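Local coordinates for amino acid amide racemase (Ochrobactrum anthropi, PDB 6GIO), which belongs to the class-III aminotransferase family of PLP-dependent enzymes and carries pyridoxal-5'-phosphate in its pocket, at residues 179-190 / 220-231. Numbering follows the deposited sequence.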
loop_
_atom_site.group_PDB
_atom_site.type_symbol
_atom_site.label_atom_id
_atom_site.label_comp_id
_atom_site.label_asym_id
_atom_site.label_seq_id
_atom_site.Cartn_x
_atom_site.Cartn_y
_atom_site.Cartn_z
ATOM N N ALA C 179 4.308 29.847 -18.958
ATOM C CA ALA C 179 5.572 29.369 -18.418
ATOM C C ALA C 179 6.346 30.469 -17.672
ATOM O O ALA C 179 6.758 30.291 -16.519
ATOM C CB ALA C 179 6.428 28.781 -19.531
ATOM N N GLU C 180 6.478 31.611 -18.317
ATOM C CA GLU C 180 7.283 32.723 -17.797
ATOM C C GLU C 180 6.613 33.295 -16.527
ATOM O O GLU C 180 7.300 33.711 -15.578
ATOM C CB GLU C 180 7.449 33.807 -18.876
ATOM C CG GLU C 180 8.261 33.423 -20.141
ATOM C CD GLU C 180 7.597 32.362 -21.079
ATOM O OE1 GLU C 180 6.346 32.191 -21.075
ATOM O OE2 GLU C 180 8.341 31.674 -21.834
ATOM N N ALA C 181 5.272 33.310 -16.513
ATOM C CA ALA C 181 4.538 33.814 -15.389
ATOM C C ALA C 181 4.704 32.908 -14.177
ATOM O O ALA C 181 4.819 33.368 -13.050
ATOM C CB ALA C 181 3.063 33.982 -15.741
ATOM N N VAL C 182 4.698 31.599 -14.388
ATOM C CA VAL C 182 4.835 30.695 -13.266
ATOM C C VAL C 182 6.265 30.763 -12.682
ATOM O O VAL C 182 6.456 30.893 -11.464
ATOM C CB VAL C 182 4.398 29.313 -13.682
ATOM C CG1 VAL C 182 4.715 28.282 -12.623
ATOM C CG2 VAL C 182 2.884 29.371 -13.909
ATOM N N LEU C 183 7.250 30.778 -13.553
ATOM C CA LEU C 183 8.642 30.924 -13.116
ATOM C C LEU C 183 8.840 32.207 -12.359
ATOM O O LEU C 183 9.563 32.252 -11.372
ATOM C CB LEU C 183 9.591 30.872 -14.300
ATOM C CG LEU C 183 9.617 29.524 -15.001
ATOM C CD1 LEU C 183 10.320 29.644 -16.367
ATOM C CD2 LEU C 183 10.220 28.413 -14.114
ATOM N N GLU C 184 8.216 33.286 -12.830
ATOM C CA GLU C 184 8.325 34.630 -12.188
ATOM C C GLU C 184 7.744 34.564 -10.761
ATOM O O GLU C 184 8.368 35.020 -9.860
ATOM C CB GLU C 184 7.735 35.697 -13.129
ATOM C CG GLU C 184 7.339 37.011 -12.475
ATOM C CD GLU C 184 7.124 38.245 -13.351
ATOM O OE1 GLU C 184 6.002 38.752 -13.433
ATOM O OE2 GLU C 184 8.083 38.727 -13.903
ATOM N N LEU C 185 6.559 33.987 -10.626
ATOM C CA LEU C 185 5.886 33.788 -9.372
ATOM C C LEU C 185 6.748 32.989 -8.385
ATOM O O LEU C 185 6.819 33.332 -7.216
ATOM C CB LEU C 185 4.527 33.097 -9.608
ATOM C CG LEU C 185 3.615 32.855 -8.428
ATOM C CD1 LEU C 185 3.302 34.114 -7.651
ATOM C CD2 LEU C 185 2.309 32.273 -8.927
ATOM N N LEU C 186 7.407 31.944 -8.858
ATOM C CA LEU C 186 8.292 31.141 -8.016
ATOM C C LEU C 186 9.490 31.954 -7.602
ATOM O O LEU C 186 9.881 31.921 -6.413
ATOM C CB LEU C 186 8.766 29.879 -8.706
ATOM C CG LEU C 186 9.728 28.964 -7.958
ATOM C CD1 LEU C 186 9.045 28.350 -6.737
ATOM C CD2 LEU C 186 10.288 27.892 -8.881
ATOM N N ASP C 187 10.070 32.674 -8.558
ATOM C CA ASP C 187 11.218 33.555 -8.242
ATOM C C ASP C 187 10.831 34.541 -7.147
ATOM O O ASP C 187 11.658 34.860 -6.287
ATOM C CB ASP C 187 11.663 34.382 -9.438
ATOM C CG ASP C 187 12.292 33.565 -10.523
ATOM O OD1 ASP C 187 12.840 32.449 -10.257
ATOM O OD2 ASP C 187 12.249 34.070 -11.673
ATOM N N TYR C 188 9.586 35.032 -7.198
ATOM C CA TYR C 188 9.096 36.002 -6.215
ATOM C C TYR C 188 8.953 35.384 -4.843
ATOM O O TYR C 188 9.370 35.973 -3.855
ATOM C CB TYR C 188 7.740 36.615 -6.627
ATOM C CG TYR C 188 7.360 37.824 -5.799
ATOM C CD1 TYR C 188 8.068 39.042 -5.911
ATOM C CD2 TYR C 188 6.282 37.768 -4.926
ATOM C CE1 TYR C 188 7.702 40.154 -5.154
ATOM C CE2 TYR C 188 5.913 38.853 -4.171
ATOM C CZ TYR C 188 6.605 40.043 -4.286
ATOM O OH TYR C 188 6.187 41.093 -3.488
ATOM N N HIS C 189 8.311 34.220 -4.770
ATOM C CA HIS C 189 8.270 33.467 -3.519
ATOM C C HIS C 189 9.699 33.205 -2.962
ATOM O O HIS C 189 9.964 33.462 -1.794
ATOM C CB HIS C 189 7.476 32.202 -3.701
ATOM C CG HIS C 189 6.007 32.412 -3.551
ATOM N ND1 HIS C 189 5.179 32.765 -4.602
ATOM C CD2 HIS C 189 5.209 32.338 -2.467
ATOM C CE1 HIS C 189 3.929 32.848 -4.175
ATOM N NE2 HIS C 189 3.923 32.598 -2.879
ATOM N N PHE C 190 10.627 32.769 -3.798
ATOM C CA PHE C 190 12.005 32.535 -3.358
ATOM C C PHE C 190 12.643 33.766 -2.785
ATOM O O PHE C 190 13.409 33.635 -1.855
ATOM C CB PHE C 190 12.915 31.997 -4.475
ATOM C CG PHE C 190 12.728 30.531 -4.803
ATOM C CD1 PHE C 190 11.950 29.676 -4.004
ATOM C CD2 PHE C 190 13.383 29.992 -5.907
ATOM C CE1 PHE C 190 11.812 28.343 -4.335
ATOM C CE2 PHE C 190 13.289 28.648 -6.206
ATOM C CZ PHE C 190 12.470 27.838 -5.441
ATOM N N PHE C 220 9.478 24.543 -20.134
ATOM C CA PHE C 220 9.073 24.968 -18.828
ATOM C C PHE C 220 9.636 24.118 -17.669
ATOM O O PHE C 220 10.221 24.673 -16.736
ATOM C CB PHE C 220 7.540 25.042 -18.704
ATOM C CG PHE C 220 7.076 25.230 -17.271
ATOM C CD1 PHE C 220 7.260 26.450 -16.617
ATOM C CD2 PHE C 220 6.456 24.201 -16.588
ATOM C CE1 PHE C 220 6.856 26.621 -15.295
ATOM C CE2 PHE C 220 6.041 24.355 -15.281
ATOM C CZ PHE C 220 6.241 25.564 -14.628
ATOM N N LEU C 221 9.433 22.795 -17.720
ATOM C CA LEU C 221 9.843 21.911 -16.658
ATOM C C LEU C 221 11.358 21.941 -16.481
ATOM O O LEU C 221 11.832 21.889 -15.344
ATOM C CB LEU C 221 9.363 20.488 -16.922
ATOM C CG LEU C 221 7.835 20.276 -16.803
ATOM C CD1 LEU C 221 7.498 18.819 -16.989
ATOM C CD2 LEU C 221 7.285 20.760 -15.461
ATOM N N GLU C 222 12.113 22.016 -17.579
ATOM C CA GLU C 222 13.584 22.123 -17.490
ATOM C C GLU C 222 14.018 23.410 -16.823
ATOM O O GLU C 222 15.001 23.430 -16.074
ATOM C CB GLU C 222 14.273 22.000 -18.865
ATOM C CG GLU C 222 15.807 21.969 -18.741
ATOM C CD GLU C 222 16.539 21.621 -20.034
ATOM O OE1 GLU C 222 15.907 21.460 -21.081
ATOM O OE2 GLU C 222 17.777 21.516 -20.010
ATOM N N ALA C 223 13.312 24.499 -17.112
ATOM C CA ALA C 223 13.635 25.779 -16.483
ATOM C C ALA C 223 13.279 25.754 -14.977
ATOM O O ALA C 223 13.977 26.339 -14.151
ATOM C CB ALA C 223 12.931 26.925 -17.197
ATOM N N LEU C 224 12.178 25.072 -14.640
ATOM C CA LEU C 224 11.777 24.883 -13.253
ATOM C C LEU C 224 12.802 24.075 -12.479
ATOM O O LEU C 224 13.111 24.392 -11.347
ATOM C CB LEU C 224 10.457 24.105 -13.195
ATOM C CG LEU C 224 9.972 23.724 -11.819
ATOM C CD1 LEU C 224 9.747 24.938 -10.961
ATOM C CD2 LEU C 224 8.659 22.943 -11.956
ATOM N N GLN C 225 13.265 22.994 -13.090
ATOM C CA GLN C 225 14.291 22.138 -12.509
ATOM C C GLN C 225 15.504 23.013 -12.157
ATOM O O GLN C 225 15.954 23.032 -11.012
ATOM C CB GLN C 225 14.673 21.039 -13.492
ATOM C CG GLN C 225 15.914 20.238 -13.135
ATOM C CD GLN C 225 16.380 19.392 -14.284
ATOM O OE1 GLN C 225 16.079 18.204 -14.344
ATOM N NE2 GLN C 225 17.099 20.012 -15.233
ATOM N N ASP C 226 15.953 23.774 -13.136
ATOM C CA ASP C 226 17.178 24.584 -13.016
ATOM C C ASP C 226 17.055 25.681 -11.940
ATOM O O ASP C 226 18.013 25.894 -11.192
ATOM C CB ASP C 226 17.547 25.218 -14.373
ATOM C CG ASP C 226 18.028 24.191 -15.405
ATOM O OD1 ASP C 226 18.160 22.996 -15.096
ATOM O OD2 ASP C 226 18.257 24.579 -16.563
ATOM N N ARG C 227 15.894 26.360 -11.871
ATOM C CA ARG C 227 15.578 27.347 -10.810
ATOM C C ARG C 227 15.679 26.770 -9.388
ATOM O O ARG C 227 16.121 27.449 -8.470
ATOM C CB ARG C 227 14.143 27.902 -10.947
ATOM C CG ARG C 227 13.836 28.822 -12.120
ATOM C CD ARG C 227 14.509 30.178 -12.031
ATOM N NE ARG C 227 13.678 31.262 -12.579
ATOM C CZ ARG C 227 13.524 31.522 -13.871
ATOM N NH1 ARG C 227 12.776 32.545 -14.231
ATOM N NH2 ARG C 227 14.091 30.761 -14.804
ATOM N N CYS C 228 15.245 25.519 -9.226
ATOM C CA CYS C 228 15.222 24.837 -7.938
ATOM C C CYS C 228 16.609 24.252 -7.590
ATOM O O CYS C 228 17.096 24.413 -6.470
ATOM C CB CYS C 228 14.166 23.777 -7.993
ATOM S SG CYS C 228 12.483 24.470 -8.006
ATOM N N ARG C 229 17.241 23.617 -8.558
ATOM C CA ARG C 229 18.481 22.901 -8.405
ATOM C C ARG C 229 19.613 23.862 -8.067
ATOM O O ARG C 229 20.500 23.530 -7.323
ATOM C CB ARG C 229 18.802 22.131 -9.704
ATOM C CG ARG C 229 20.183 21.447 -9.684
ATOM C CD ARG C 229 20.255 20.277 -10.645
ATOM N NE ARG C 229 19.340 19.207 -10.232
ATOM C CZ ARG C 229 18.889 18.250 -11.031
ATOM N NH1 ARG C 229 19.218 18.232 -12.316
ATOM N NH2 ARG C 229 18.054 17.334 -10.562
ATOM N N LYS C 230 19.539 25.061 -8.597
ATOM C CA LYS C 230 20.438 26.157 -8.244
ATOM C C LYS C 230 20.559 26.432 -6.724
ATOM O O LYS C 230 21.557 27.030 -6.280
ATOM C CB LYS C 230 19.947 27.412 -8.993
ATOM C CG LYS C 230 20.329 28.765 -8.423
ATOM C CD LYS C 230 19.744 29.921 -9.235
ATOM C CE LYS C 230 19.922 29.691 -10.732
ATOM N NZ LYS C 230 19.867 30.949 -11.521
ATOM N N HIS C 231 19.562 26.010 -5.938
ATOM C CA HIS C 231 19.546 26.206 -4.478
ATOM C C HIS C 231 19.566 24.909 -3.707
ATOM O O HIS C 231 19.215 24.899 -2.524
ATOM C CB HIS C 231 18.301 27.014 -4.062
ATOM C CG HIS C 231 18.182 28.334 -4.754
ATOM N ND1 HIS C 231 18.948 29.426 -4.401
ATOM C CD2 HIS C 231 17.394 28.742 -5.777
ATOM C CE1 HIS C 231 18.648 30.447 -5.186
ATOM N NE2 HIS C 231 17.708 30.058 -6.028
#
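Leu183 of helix 179-191 is a knob in a hole formed by Phe220, Ala223, Leu224 and Arg227 of helix 220-229, two neighbouring helices on one side of the mixed sheet that contains strands 131-135 and 199-204, in the fold-type I (aspartate aminotransferase) fold of PLP-dependent enzymes. The segment axes run nearly parallel, 13° apart and 10.4 Å at closest approach. The two methyls of Leu183 divide the hollow: CD1 lies 3.9 Å from Ala223 CB, while CD2 rests against the backbone of Leu224. Leu183 and Phe220 slide past each other in opposite directions, Leu183 CG lying near Phe220 CE1.

That ring is itself a bump. Its CD1 fits against Ala179, and its CZ meets Val182 CG1 at 3.7 Å, the two side chains crossing at about a right angle. One turn on, Leu186 CD2 presses on Leu224 CD1 and approaches Cys228 SG. Phe190 closes the row: Leu186 CD1 lies over one face of its ring, and its edge meets Cys228 SG and Arg227 O. Underneath, Leu186 and Phe190 also pack on Ile133, and Phe220 and Leu224 on Phe135, both of strand 131-135, so this part of the seam rests on the sheet.

Beside the Leu183 knob, Arg227 bends at chi2 and chi3 and lays one guanidinium face over Leu183 CB. The same group grips Asp187 side-on in a bidentate salt bridge, its plane only 12° from the carboxylate's. Each oxygen offers its syn lone pair. Arg227 NE reaches Asp187 OD1 at 2.7 Å. Arg227 NH1 bonds to Asp187 OD2 at 3.0 Å.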